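Long-range contacts in trichothecene 15-O-acetyltransferase TRI3 (PDB 3FOT), which acetylates the C-15 hydroxyl of trichothecene intermediates during the biosynthesis of Fusarium mycotoxins such as T-2 toxin: residues L9-Y17 with A408-F416; P336-W344 with Y397-Q407. All coordinates share one frame; numbering follows the deposited sequence.

Contact 1 (L9-Y17 with A408-F416); sequences LPPLVPALY and ALGLRVHNF
With CG anti to the backbone N (chi1 -168°) and the chain extended from CG to NE, Arg-412 reaches straight from helix 406-423 to the peptide groups of Leu-9 and Pro-10, at the N-terminal end of the modelled chain in this BAHD-superfamily acyltransferase. One edge of its guanidinium grips two successive carbonyls: NH2 donates to Leu-9 O (2.7 Å) and NE to Pro-10 O (2.9 Å). Both oxygens lie in the guanidinium plane, while each N-H arrives from above its carbonyl plane. Because Pro-10 and Pro-11 follow the two carbonyls, these peptide groups have no N-H, and the prolines keep the run extended. Leu-9 lays CD1 over a guanidinium face and sets CD2 against Phe-416 CB at 3.5 Å. NH1 of Arg-412 turns to Asp-249 in a salt bridge, which probably balances its charge.

Leu-12, with CG beside the backbone N (chi1 -42°), brings CD2 to 3.8 Å from Leu-411 CB and CD1 to 3.5 Å from Ala-408 O. The same helix carries His-414, which binds 15-deacetylcalonectrin. Asn-415 OD1 accepts from Gly-35 N, and its ND2 donates to a water at 3.0 Å.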
ATOM      1  N   LEU A   9     -23.963   2.364 -15.835  1.00 32.20           N
ATOM      2  CA  LEU A   9     -23.051   2.402 -14.654  1.00 31.47           C
ATOM      3  C   LEU A   9     -23.713   3.230 -13.542  1.00 31.31           C
ATOM      4  O   LEU A   9     -24.040   4.394 -13.762  1.00 31.09           O
ATOM      5  CB  LEU A   9     -21.720   3.051 -15.051  1.00 31.89           C
ATOM      6  CG  LEU A   9     -20.332   2.473 -14.738  1.00 30.23           C
ATOM      7  CD1 LEU A   9     -19.351   3.616 -14.563  0.70 29.17           C
ATOM      8  CD2 LEU A   9     -20.320   1.569 -13.536  0.70 29.60           C
ATOM      9  N   PRO A  10     -23.914   2.641 -12.345  1.00 31.12           N
ATOM     10  CA  PRO A  10     -24.561   3.397 -11.261  1.00 31.32           C
ATOM     11  C   PRO A  10     -23.774   4.652 -10.870  1.00 32.05           C
ATOM     12  O   PRO A  10     -22.542   4.625 -10.893  1.00 31.72           O
ATOM     13  CB  PRO A  10     -24.590   2.402 -10.091  1.00 31.39           C
ATOM     14  CG  PRO A  10     -24.400   1.059 -10.704  1.00 30.74           C
ATOM     15  CD  PRO A  10     -23.568   1.266 -11.937  1.00 31.44           C
ATOM     16  N   PRO A  11     -24.471   5.758 -10.541  1.00 32.50           N
ATOM     17  CA  PRO A  11     -23.786   6.993 -10.116  1.00 33.01           C
ATOM     18  C   PRO A  11     -23.388   7.027  -8.631  1.00 33.41           C
ATOM     19  O   PRO A  11     -23.808   6.163  -7.858  1.00 33.36           O
ATOM     20  CB  PRO A  11     -24.843   8.077 -10.383  1.00 33.09           C
ATOM     21  CG  PRO A  11     -26.159   7.363 -10.180  1.00 33.21           C
ATOM     22  CD  PRO A  11     -25.940   5.921 -10.586  1.00 32.84           C
ATOM     23  N   LEU A  12     -22.574   8.016  -8.253  1.00 33.89           N
ATOM     24  CA  LEU A  12     -22.460   8.451  -6.855  1.00 34.38           C
ATOM     25  C   LEU A  12     -23.438   9.605  -6.689  1.00 34.74           C
ATOM     26  O   LEU A  12     -23.442  10.480  -7.556  1.00 35.99           O
ATOM     27  CB  LEU A  12     -21.068   9.007  -6.547  1.00 34.20           C
ATOM     28  CG  LEU A  12     -19.764   8.396  -7.040  1.00 32.95           C
ATOM     29  CD1 LEU A  12     -18.689   9.463  -7.055  1.00 31.47           C
ATOM     30  CD2 LEU A  12     -19.370   7.220  -6.172  1.00 30.57           C
ATOM     31  N   VAL A  13     -24.233   9.702  -5.612  1.00 34.79           N
ATOM     32  CA  VAL A  13     -24.323   8.815  -4.433  1.00 34.52           C
ATOM     33  C   VAL A  13     -23.748   9.365  -3.103  1.00 34.10           C
ATOM     34  O   VAL A  13     -23.775   8.656  -2.104  1.00 34.30           O
ATOM     35  CB  VAL A  13     -23.770   7.435  -4.727  1.00 34.78           C
ATOM     36  N   PRO A  14     -23.299  10.638  -3.057  1.00 33.76           N
ATOM     37  CA  PRO A  14     -22.491  11.072  -1.901  1.00 33.40           C
ATOM     38  C   PRO A  14     -23.112  10.784  -0.534  1.00 32.79           C
ATOM     39  O   PRO A  14     -22.412  10.337   0.376  1.00 32.46           O
ATOM     40  CB  PRO A  14     -22.375  12.589  -2.098  1.00 33.39           C
ATOM     41  CG  PRO A  14     -22.566  12.794  -3.534  1.00 34.24           C
ATOM     42  CD  PRO A  14     -23.531  11.751  -3.992  1.00 33.68           C
ATOM     43  N   ALA A  15     -24.413  11.051  -0.394  1.00 32.31           N
ATOM     44  CA  ALA A  15     -25.128  10.869   0.869  1.00 31.35           C
ATOM     45  C   ALA A  15     -24.922   9.472   1.426  1.00 30.64           C
ATOM     46  O   ALA A  15     -24.698   9.305   2.633  1.00 30.82           O
ATOM     47  CB  ALA A  15     -26.624  11.152   0.681  1.00 32.01           C
ATOM     48  N   LEU A  16     -24.971   8.484   0.529  1.00 29.27           N
ATOM     49  CA  LEU A  16     -24.785   7.073   0.867  1.00 28.39           C
ATOM     50  C   LEU A  16     -23.546   6.746   1.704  1.00 26.46           C
ATOM     51  O   LEU A  16     -23.537   5.740   2.392  1.00 26.44           O
ATOM     52  CB  LEU A  16     -24.720   6.236  -0.410  1.00 28.52           C
ATOM     53  CG  LEU A  16     -25.822   5.235  -0.724  1.00 29.19           C
ATOM     54  CD1 LEU A  16     -27.190   5.910  -0.689  1.00 28.68           C
ATOM     55  CD2 LEU A  16     -25.548   4.623  -2.099  1.00 29.58           C
ATOM     56  N   TYR A  17     -22.516   7.592   1.626  1.00 25.44           N
ATOM     57  CA  TYR A  17     -21.186   7.295   2.191  1.00 23.37           C
ATOM     58  C   TYR A  17     -20.712   8.178   3.340  1.00 22.65           C
ATOM     59  O   TYR A  17     -19.525   8.179   3.675  1.00 21.66           O
ATOM     60  CB  TYR A  17     -20.131   7.379   1.071  1.00 24.29           C
ATOM     61  CG  TYR A  17     -20.575   6.780  -0.226  1.00 24.68           C
ATOM     62  CD1 TYR A  17     -20.811   5.409  -0.335  1.00 23.30           C
ATOM     63  CD2 TYR A  17     -20.766   7.581  -1.354  1.00 25.15           C
ATOM     64  CE1 TYR A  17     -21.212   4.852  -1.529  1.00 24.15           C
ATOM     65  CE2 TYR A  17     -21.174   7.033  -2.539  1.00 24.40           C
ATOM     66  CZ  TYR A  17     -21.396   5.676  -2.620  1.00 24.39           C
ATOM     67  OH  TYR A  17     -21.801   5.118  -3.795  1.00 27.01           O
ATOM     68  N   ALA A 408     -13.595  11.438  -8.466  1.00 13.60           N
ATOM     69  CA  ALA A 408     -14.988  10.989  -8.559  1.00 12.99           C
ATOM     70  C   ALA A 408     -15.130   9.748  -9.452  1.00 12.60           C
ATOM     71  O   ALA A 408     -15.924   8.845  -9.162  1.00 11.29           O
ATOM     72  CB  ALA A 408     -15.904  12.137  -9.080  1.00 13.57           C
ATOM     73  N   LEU A 409     -14.361   9.716 -10.536  1.00 12.41           N
ATOM     74  CA  LEU A 409     -14.398   8.598 -11.489  1.00 12.25           C
ATOM     75  C   LEU A 409     -13.882   7.331 -10.813  1.00 11.42           C
ATOM     76  O   LEU A 409     -14.446   6.271 -11.002  1.00 11.12           O
ATOM     77  CB  LEU A 409     -13.580   8.915 -12.747  1.00 12.33           C
ATOM     78  CG  LEU A 409     -13.382   7.833 -13.819  1.00 13.36           C
ATOM     79  CD1 LEU A 409     -13.282   8.418 -15.250  1.00 14.67           C
ATOM     80  CD2 LEU A 409     -12.102   7.033 -13.515  1.00 12.92           C
ATOM     81  N   GLY A 410     -12.792   7.462 -10.057  1.00 11.66           N
ATOM     82  CA  GLY A 410     -12.222   6.325  -9.307  1.00 11.95           C
ATOM     83  C   GLY A 410     -13.258   5.684  -8.410  1.00 11.44           C
ATOM     84  O   GLY A 410     -13.431   4.472  -8.411  1.00 11.95           O
ATOM     85  N   LEU A 411     -13.957   6.504  -7.637  1.00 12.22           N
ATOM     86  CA  LEU A 411     -14.941   5.996  -6.692  1.00 12.59           C
ATOM     87  C   LEU A 411     -16.022   5.218  -7.434  1.00 12.21           C
ATOM     88  O   LEU A 411     -16.407   4.126  -7.039  1.00 12.84           O
ATOM     89  CB  LEU A 411     -15.550   7.146  -5.880  1.00 12.25           C
ATOM     90  CG  LEU A 411     -14.569   7.948  -5.019  1.00 12.93           C
ATOM     91  CD1 LEU A 411     -15.316   9.098  -4.346  1.00 15.31           C
ATOM     92  CD2 LEU A 411     -13.851   7.070  -3.984  1.00 13.48           C
ATOM     93  N   ARG A 412     -16.489   5.786  -8.538  1.00 12.11           N
ATOM     94  CA  ARG A 412     -17.562   5.172  -9.304  1.00 12.01           C
ATOM     95  C   ARG A 412     -17.140   3.884  -9.997  1.00 11.38           C
ATOM     96  O   ARG A 412     -17.854   2.869  -9.951  1.00 11.05           O
ATOM     97  CB  ARG A 412     -18.092   6.208 -10.332  1.00 12.37           C
ATOM     98  CG  ARG A 412     -19.367   5.790 -10.975  1.00 15.35           C
ATOM     99  CD  ARG A 412     -19.874   6.907 -11.863  1.00 16.20           C
ATOM    100  NE  ARG A 412     -21.100   6.527 -12.553  1.00 17.80           N
ATOM    101  CZ  ARG A 412     -21.492   7.056 -13.717  1.00 19.23           C
ATOM    102  NH1 ARG A 412     -20.755   7.977 -14.323  1.00 15.30           N
ATOM    103  NH2 ARG A 412     -22.618   6.652 -14.280  1.00 21.40           N
ATOM    104  N   VAL A 413     -15.988   3.910 -10.657  1.00 11.92           N
ATOM    105  CA  VAL A 413     -15.530   2.730 -11.371  1.00 12.04           C
ATOM    106  C   VAL A 413     -15.045   1.635 -10.437  1.00 12.28           C
ATOM    107  O   VAL A 413     -15.180   0.449 -10.759  1.00 11.71           O
ATOM    108  CB  VAL A 413     -14.466   3.015 -12.465  1.00 13.26           C
ATOM    109  CG1 VAL A 413     -15.017   4.051 -13.482  1.00 12.67           C
ATOM    110  CG2 VAL A 413     -13.136   3.475 -11.877  1.00 12.23           C
ATOM    111  N   HIS A 414     -14.476   2.022  -9.298  1.00 12.21           N
ATOM    112  CA  HIS A 414     -14.074   0.989  -8.329  1.00 12.17           C
ATOM    113  C   HIS A 414     -15.295   0.358  -7.636  1.00 12.07           C
ATOM    114  O   HIS A 414     -15.275  -0.826  -7.283  1.00 12.61           O
ATOM    115  CB  HIS A 414     -13.068   1.531  -7.306  1.00 12.47           C
ATOM    116  CG  HIS A 414     -11.697   1.777  -7.856  1.00 12.76           C
ATOM    117  ND1 HIS A 414     -10.846   2.724  -7.326  1.00 11.31           N
ATOM    118  CD2 HIS A 414     -11.023   1.195  -8.878  1.00 12.90           C
ATOM    119  CE1 HIS A 414      -9.706   2.711  -7.994  1.00 11.91           C
ATOM    120  NE2 HIS A 414      -9.785   1.790  -8.936  1.00 12.24           N
ATOM    121  N   ASN A 415     -16.363   1.127  -7.440  1.00 13.17           N
ATOM    122  CA  ASN A 415     -17.626   0.492  -7.023  1.00 13.44           C
ATOM    123  C   ASN A 415     -18.026  -0.616  -8.021  1.00 14.06           C
ATOM    124  O   ASN A 415     -18.397  -1.740  -7.643  1.00 14.37           O
ATOM    125  CB  ASN A 415     -18.752   1.509  -6.927  1.00 13.94           C
ATOM    126  CG  ASN A 415     -18.703   2.346  -5.663  1.00 15.62           C
ATOM    127  OD1 ASN A 415     -18.019   2.026  -4.691  1.00 14.47           O
ATOM    128  ND2 ASN A 415     -19.467   3.438  -5.670  1.00 14.04           N
ATOM    129  N   PHE A 416     -17.927  -0.292  -9.302  1.00 14.47           N
ATOM    130  CA  PHE A 416     -18.232  -1.267 -10.344  1.00 14.85           C
ATOM    131  C   PHE A 416     -17.286  -2.478 -10.276  1.00 14.23           C
ATOM    132  O   PHE A 416     -17.710  -3.633 -10.367  1.00 14.31           O
ATOM    133  CB  PHE A 416     -18.198  -0.614 -11.725  1.00 15.42           C
ATOM    134  CG  PHE A 416     -18.272  -1.609 -12.846  1.00 17.14           C
ATOM    135  CD1 PHE A 416     -19.509  -2.101 -13.266  1.00 18.14           C
ATOM    136  CD2 PHE A 416     -17.104  -2.109 -13.437  1.00 17.49           C
ATOM    137  CE1 PHE A 416     -19.577  -3.066 -14.297  1.00 19.44           C
ATOM    138  CE2 PHE A 416     -17.164  -3.063 -14.451  1.00 18.77           C
ATOM    139  CZ  PHE A 416     -18.410  -3.532 -14.889  1.00 17.85           C
TER
HETATM  140  O   HOH W   1     -20.597   2.402 -10.165  1.00 23.18           O
HETATM  141  O   HOH W   2     -21.384   4.000  -7.857  1.00 29.38           O

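Contact 2 (P336-W344 with Y397-Q407); sequences PTSVDGRRW and YRQWLENPFLQ
A strand end and the turn between two helices meet here: strand 333-340 leads into a short 3-10 segment, whose Trp-344 packs into the bend joining helix 379-401 to helix 406-423. Trp-344 contributes more buried surface than any other residue of the contact. Its CG lies beside the backbone N (chi1 -75°), which swings the indole across to the bend. NE1 donates to Asn-403 O at 3.0 Å, with an N-H...O angle of 156°. That oxygen also accepts from Leu-406 N in the type I turn, the two donors coming from opposite faces of the carbonyl plane. Carbonyls of Leu-401 and Pro-404 lie at the indole edge, while Leu-406 CB packs 3.6 Å from Trp-344 CZ2. Tryptophan suits the place because it offers both a broad apolar surface and one N-H.

Asn-403 also folds the bend from within: its OD1 accepts from Phe-405 N, an Asx turn just before the next helix. Having no side chain, Gly-341 lets Gln-407 OE1 approach to 3.1 Å from its CA. The other end of that amide, NE2, donates a hydrogen bond to Gln-358 O.

Earlier in the strand, Val-339 spreads its two methyl groups, CG1 to Tyr-397 CE2 at 3.9 Å and CG2 to Leu-401 CD2 at 4.0 Å. Thr-337 OG1 donates to Tyr-397 OH (2.9 Å), the two side chains approaching from opposite directions.

Strand 336-340 and helix 397-401 cross at -53°, their axes 11.4 Å apart. Strand 358-365 pairs with strand 333-340 and also touches Tyr-397 and Gln-407, while Phe-405 on the bend meets Phe-248 of helix 246-264 edge to face.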
ATOM      1  N   PRO A 336      -5.018  -1.022 -16.479  1.00 17.46           N
ATOM      2  CA  PRO A 336      -5.791  -0.168 -15.588  1.00 18.11           C
ATOM      3  C   PRO A 336      -5.022  -0.115 -14.288  1.00 18.36           C
ATOM      4  O   PRO A 336      -4.904  -1.148 -13.609  1.00 19.22           O
ATOM      5  CB  PRO A 336      -7.107  -0.944 -15.396  1.00 18.28           C
ATOM      6  CG  PRO A 336      -7.051  -2.116 -16.352  1.00 19.50           C
ATOM      7  CD  PRO A 336      -5.597  -2.372 -16.575  1.00 17.87           C
ATOM      8  N   THR A 337      -4.443   1.041 -13.984  1.00 18.41           N
ATOM      9  CA  THR A 337      -3.626   1.198 -12.782  1.00 18.84           C
ATOM     10  C   THR A 337      -4.384   2.010 -11.729  1.00 19.35           C
ATOM     11  O   THR A 337      -5.462   2.546 -12.001  1.00 19.51           O
ATOM     12  CB  THR A 337      -2.264   1.885 -13.079  1.00 18.75           C
ATOM     13  OG1 THR A 337      -2.494   3.169 -13.672  1.00 19.10           O
ATOM     14  CG2 THR A 337      -1.418   1.061 -14.030  1.00 19.69           C
ATOM     15  N   SER A 338      -3.854   2.064 -10.507  1.00 19.38           N
ATOM     16  CA  SER A 338      -4.468   2.926  -9.494  1.00 19.06           C
ATOM     17  C   SER A 338      -3.496   4.063  -9.174  1.00 18.38           C
ATOM     18  O   SER A 338      -2.285   3.920  -9.353  1.00 19.29           O
ATOM     19  CB  SER A 338      -4.819   2.126  -8.248  1.00 20.40           C
ATOM     20  OG  SER A 338      -3.648   1.519  -7.754  1.00 22.64           O
ATOM     21  N   VAL A 339      -4.025   5.199  -8.743  1.00 16.95           N
ATOM     22  CA  VAL A 339      -3.196   6.339  -8.379  1.00 16.31           C
ATOM     23  C   VAL A 339      -3.743   7.018  -7.132  1.00 14.65           C
ATOM     24  O   VAL A 339      -4.937   6.926  -6.835  1.00 12.80           O
ATOM     25  CB  VAL A 339      -3.035   7.386  -9.522  1.00 17.65           C
ATOM     26  CG1 VAL A 339      -2.517   6.754 -10.847  1.00 18.79           C
ATOM     27  CG2 VAL A 339      -4.323   8.090  -9.790  1.00 16.69           C
ATOM     28  N   ASP A 340      -2.843   7.676  -6.404  1.00 13.62           N
ATOM     29  CA  ASP A 340      -3.186   8.413  -5.208  1.00 13.42           C
ATOM     30  C   ASP A 340      -4.085   9.573  -5.634  1.00 13.05           C
ATOM     31  O   ASP A 340      -3.714  10.332  -6.540  1.00 12.27           O
ATOM     32  CB  ASP A 340      -1.885   8.929  -4.556  1.00 14.50           C
ATOM     33  CG  ASP A 340      -2.134   9.887  -3.415  1.00 14.51           C
ATOM     34  OD1 ASP A 340      -3.265   9.952  -2.895  1.00 12.09           O
ATOM     35  OD2 ASP A 340      -1.173  10.581  -3.018  1.00 19.67           O
ATOM     36  N   GLY A 341      -5.248   9.693  -4.986  1.00 12.00           N
ATOM     37  CA  GLY A 341      -6.263  10.692  -5.355  1.00 11.56           C
ATOM     38  C   GLY A 341      -6.242  11.974  -4.540  1.00 12.15           C
ATOM     39  O   GLY A 341      -7.092  12.858  -4.711  1.00 11.52           O
ATOM     40  N   ARG A 342      -5.258  12.092  -3.658  1.00 11.61           N
ATOM     41  CA  ARG A 342      -5.257  13.189  -2.697  1.00 10.98           C
ATOM     42  C   ARG A 342      -5.234  14.590  -3.305  1.00 11.89           C
ATOM     43  O   ARG A 342      -5.784  15.513  -2.710  1.00 11.91           O
ATOM     44  CB  ARG A 342      -4.118  13.014  -1.701  1.00 12.30           C
ATOM     45  CG  ARG A 342      -4.486  12.018  -0.630  1.00  9.49           C
ATOM     46  CD  ARG A 342      -3.240  11.561   0.150  1.00 11.04           C
ATOM     47  NE  ARG A 342      -3.627  10.603   1.188  1.00 10.97           N
ATOM     48  CZ  ARG A 342      -3.895   9.313   0.967  1.00 10.86           C
ATOM     49  NH1 ARG A 342      -3.818   8.798  -0.257  1.00 10.16           N
ATOM     50  NH2 ARG A 342      -4.216   8.529   1.983  1.00  9.18           N
ATOM     51  N   ARG A 343      -4.626  14.733  -4.477  1.00 13.08           N
ATOM     52  CA  ARG A 343      -4.569  16.038  -5.153  1.00 14.28           C
ATOM     53  C   ARG A 343      -5.955  16.573  -5.564  1.00 14.47           C
ATOM     54  O   ARG A 343      -6.107  17.782  -5.823  1.00 14.34           O
ATOM     55  CB  ARG A 343      -3.645  15.968  -6.367  1.00 15.02           C
ATOM     56  CG  ARG A 343      -2.172  15.953  -6.005  1.00 18.86           C
ATOM     57  CD  ARG A 343      -1.328  15.597  -7.239  1.00 23.26           C
ATOM     58  N   TRP A 344      -6.949  15.686  -5.607  1.00 13.58           N
ATOM     59  CA  TRP A 344      -8.321  16.067  -5.954  1.00 14.72           C
ATOM     60  C   TRP A 344      -9.157  16.487  -4.731  1.00 14.77           C
ATOM     61  O   TRP A 344     -10.320  16.891  -4.854  1.00 14.15           O
ATOM     62  CB  TRP A 344      -8.989  14.923  -6.708  1.00 15.55           C
ATOM     63  CG  TRP A 344      -8.515  14.815  -8.122  1.00 16.16           C
ATOM     64  CD1 TRP A 344      -9.091  15.400  -9.228  1.00 17.93           C
ATOM     65  CD2 TRP A 344      -7.370  14.095  -8.605  1.00 16.51           C
ATOM     66  NE1 TRP A 344      -8.382  15.074 -10.353  1.00 17.06           N
ATOM     67  CE2 TRP A 344      -7.313  14.286 -10.001  1.00 16.71           C
ATOM     68  CE3 TRP A 344      -6.387  13.304  -7.989  1.00 16.57           C
ATOM     69  CZ2 TRP A 344      -6.320  13.704 -10.801  1.00 17.61           C
ATOM     70  CZ3 TRP A 344      -5.392  12.736  -8.780  1.00 17.54           C
ATOM     71  CH2 TRP A 344      -5.365  12.943 -10.180  1.00 17.93           C
ATOM     72  N   TYR A 397      -0.990   8.608 -18.856  1.00 23.51           N
ATOM     73  CA  TYR A 397      -1.352   9.129 -17.549  1.00 23.68           C
ATOM     74  C   TYR A 397      -1.994  10.500 -17.691  1.00 24.50           C
ATOM     75  O   TYR A 397      -3.033  10.765 -17.082  1.00 24.29           O
ATOM     76  CB  TYR A 397      -0.152   9.134 -16.597  1.00 23.56           C
ATOM     77  CG  TYR A 397      -0.009   7.815 -15.867  1.00 22.73           C
ATOM     78  CD1 TYR A 397       1.088   6.980 -16.077  1.00 22.03           C
ATOM     79  CD2 TYR A 397      -1.000   7.388 -14.981  1.00 20.97           C
ATOM     80  CE1 TYR A 397       1.207   5.760 -15.398  1.00 22.47           C
ATOM     81  CE2 TYR A 397      -0.895   6.183 -14.307  1.00 21.71           C
ATOM     82  CZ  TYR A 397       0.204   5.371 -14.520  1.00 22.87           C
ATOM     83  OH  TYR A 397       0.264   4.180 -13.837  1.00 22.78           O
ATOM     84  N   ARG A 398      -1.406  11.338 -18.548  1.00 24.66           N
ATOM     85  CA  ARG A 398      -1.936  12.679 -18.846  1.00 24.74           C
ATOM     86  C   ARG A 398      -3.432  12.684 -19.206  1.00 23.92           C
ATOM     87  O   ARG A 398      -4.176  13.530 -18.717  1.00 24.44           O
ATOM     88  CB  ARG A 398      -1.101  13.351 -19.948  1.00 24.51           C
ATOM     89  CG  ARG A 398      -1.066  14.859 -19.885  1.00 27.19           C
ATOM     90  N   GLN A 399      -3.877  11.721 -20.013  1.00 23.78           N
ATOM     91  CA  GLN A 399      -5.284  11.615 -20.398  1.00 23.05           C
ATOM     92  C   GLN A 399      -6.194  11.414 -19.197  1.00 22.94           C
ATOM     93  O   GLN A 399      -7.397  11.621 -19.278  1.00 23.28           O
ATOM     94  CB  GLN A 399      -5.505  10.445 -21.370  1.00 23.43           C
ATOM     95  N   TRP A 400      -5.620  10.984 -18.083  1.00 21.30           N
ATOM     96  CA  TRP A 400      -6.432  10.672 -16.925  1.00 20.14           C
ATOM     97  C   TRP A 400      -6.204  11.698 -15.840  1.00 19.97           C
ATOM     98  O   TRP A 400      -7.149  12.276 -15.328  1.00 19.89           O
ATOM     99  CB  TRP A 400      -6.145   9.243 -16.452  1.00 19.46           C
ATOM    100  CG  TRP A 400      -6.587   8.236 -17.497  1.00 19.36           C
ATOM    101  CD1 TRP A 400      -5.855   7.770 -18.553  1.00 16.31           C
ATOM    102  CD2 TRP A 400      -7.882   7.632 -17.608  1.00 17.36           C
ATOM    103  NE1 TRP A 400      -6.607   6.905 -19.304  1.00 17.57           N
ATOM    104  CE2 TRP A 400      -7.861   6.810 -18.755  1.00 18.14           C
ATOM    105  CE3 TRP A 400      -9.055   7.705 -16.848  1.00 17.06           C
ATOM    106  CZ2 TRP A 400      -8.972   6.059 -19.164  1.00 18.68           C
ATOM    107  CZ3 TRP A 400     -10.157   6.973 -17.248  1.00 17.42           C
ATOM    108  CH2 TRP A 400     -10.115   6.152 -18.397  1.00 17.95           C
ATOM    109  N   LEU A 401      -4.939  11.944 -15.518  1.00 19.90           N
ATOM    110  CA  LEU A 401      -4.573  12.786 -14.396  1.00 20.83           C
ATOM    111  C   LEU A 401      -4.937  14.263 -14.547  1.00 21.67           C
ATOM    112  O   LEU A 401      -5.148  14.943 -13.555  1.00 22.54           O
ATOM    113  CB  LEU A 401      -3.084  12.652 -14.101  1.00 21.25           C
ATOM    114  CG  LEU A 401      -2.438  11.267 -13.914  1.00 22.52           C
ATOM    115  CD1 LEU A 401      -0.952  11.488 -13.597  1.00 24.30           C
ATOM    116  CD2 LEU A 401      -3.109  10.408 -12.851  1.00 24.15           C
ATOM    117  N   GLU A 402      -5.011  14.752 -15.778  1.00 21.92           N
ATOM    118  CA  GLU A 402      -5.304  16.171 -16.001  1.00 22.41           C
ATOM    119  C   GLU A 402      -6.797  16.469 -15.865  1.00 21.82           C
ATOM    120  O   GLU A 402      -7.213  17.625 -15.939  1.00 21.95           O
ATOM    121  CB  GLU A 402      -4.771  16.632 -17.362  0.60 22.78           C
ATOM    122  CG  GLU A 402      -3.262  16.438 -17.555  0.60 24.40           C
ATOM    123  CD  GLU A 402      -2.407  17.018 -16.446  0.60 26.82           C
ATOM    124  OE1 GLU A 402      -2.407  18.259 -16.263  0.60 28.77           O
ATOM    125  OE2 GLU A 402      -1.712  16.228 -15.769  0.60 28.21           O
ATOM    126  N   ASN A 403      -7.601  15.435 -15.637  1.00 20.42           N
ATOM    127  CA  ASN A 403      -9.031  15.614 -15.538  1.00 19.67           C
ATOM    128  C   ASN A 403      -9.519  15.922 -14.121  1.00 18.91           C
ATOM    129  O   ASN A 403      -9.257  15.144 -13.211  1.00 17.50           O
ATOM    130  CB  ASN A 403      -9.730  14.377 -16.044  1.00 20.24           C
ATOM    131  CG  ASN A 403     -11.062  14.695 -16.567  0.60 20.43           C
ATOM    132  OD1 ASN A 403     -11.887  15.285 -15.860  0.60 19.53           O
ATOM    133  ND2 ASN A 403     -11.288  14.371 -17.836  0.60 19.86           N
ATOM    134  N   PRO A 404     -10.229  17.054 -13.924  1.00 18.00           N
ATOM    135  CA  PRO A 404     -10.663  17.414 -12.578  1.00 17.60           C
ATOM    136  C   PRO A 404     -11.642  16.443 -11.909  1.00 16.33           C
ATOM    137  O   PRO A 404     -11.778  16.480 -10.699  1.00 16.04           O
ATOM    138  CB  PRO A 404     -11.324  18.793 -12.777  1.00 18.11           C
ATOM    139  CG  PRO A 404     -10.723  19.308 -14.038  1.00 18.65           C
ATOM    140  CD  PRO A 404     -10.644  18.086 -14.900  1.00 18.92           C
ATOM    141  N   PHE A 405     -12.317  15.601 -12.679  1.00 15.62           N
ATOM    142  CA  PHE A 405     -13.253  14.651 -12.092  1.00 15.42           C
ATOM    143  C   PHE A 405     -12.630  13.292 -11.741  1.00 14.95           C
ATOM    144  O   PHE A 405     -13.347  12.368 -11.347  1.00 14.63           O
ATOM    145  CB  PHE A 405     -14.549  14.494 -12.925  1.00 15.57           C
ATOM    146  CG  PHE A 405     -14.352  13.967 -14.344  1.00 16.98           C
ATOM    147  CD1 PHE A 405     -13.597  12.812 -14.608  1.00 15.95           C
ATOM    148  CD2 PHE A 405     -14.986  14.610 -15.420  1.00 17.63           C
ATOM    149  CE1 PHE A 405     -13.439  12.346 -15.910  1.00 16.96           C
ATOM    150  CE2 PHE A 405     -14.844  14.140 -16.728  1.00 19.58           C
ATOM    151  CZ  PHE A 405     -14.077  12.997 -16.975  1.00 18.59           C
ATOM    152  N   LEU A 406     -11.306  13.180 -11.859  1.00 14.53           N
ATOM    153  CA  LEU A 406     -10.675  11.842 -11.759  1.00 14.02           C
ATOM    154  C   LEU A 406     -10.967  11.106 -10.449  1.00 13.57           C
ATOM    155  O   LEU A 406     -11.256   9.898 -10.473  1.00 13.29           O
ATOM    156  CB  LEU A 406      -9.168  11.872 -12.067  1.00 13.71           C
ATOM    157  CG  LEU A 406      -8.639  10.455 -12.372  1.00 14.12           C
ATOM    158  CD1 LEU A 406      -9.188   9.882 -13.689  1.00 14.09           C
ATOM    159  CD2 LEU A 406      -7.104  10.416 -12.333  1.00 14.48           C
ATOM    160  N   GLN A 407     -10.930  11.807  -9.309  1.00 14.10           N
ATOM    161  CA  GLN A 407     -11.217  11.109  -8.040  1.00 13.37           C
ATOM    162  C   GLN A 407     -12.653  10.612  -8.002  1.00 13.18           C
ATOM    163  O   GLN A 407     -12.904   9.476  -7.591  1.00 12.75           O
ATOM    164  CB  GLN A 407     -10.857  11.928  -6.794  1.00 14.07           C
ATOM    165  CG  GLN A 407     -11.093  11.166  -5.469  1.00 13.46           C
ATOM    166  CD  GLN A 407     -10.302   9.843  -5.359  1.00 13.44           C
ATOM    167  OE1 GLN A 407      -9.186   9.728  -5.860  1.00 15.54           O
ATOM    168  NE2 GLN A 407     -10.893   8.853  -4.697  1.00 12.72           N
TER

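In the fold
From the N terminus, residues 9-17 precede strand 20-21, and contact 1 joins them to helix 406-423, closing a loop of 390 residues. Contact 2 is nested inside that loop: strand 333-340 meets the end of helix 379-401 and the start of helix 406-423 after a much shorter excursion of 52 residues. Helix 406-423 is thus held at its beginning by contact 2 and farther along by contact 1. Their centres are 15 Å apart, and they touch through Leu-409 and Trp-400. Together they tie the N-terminal segment, the two-stranded sheet and the two successive helices, with Gln-407 of contact 2 about 7 Å, side chain to side chain, from substrate-binding His-414.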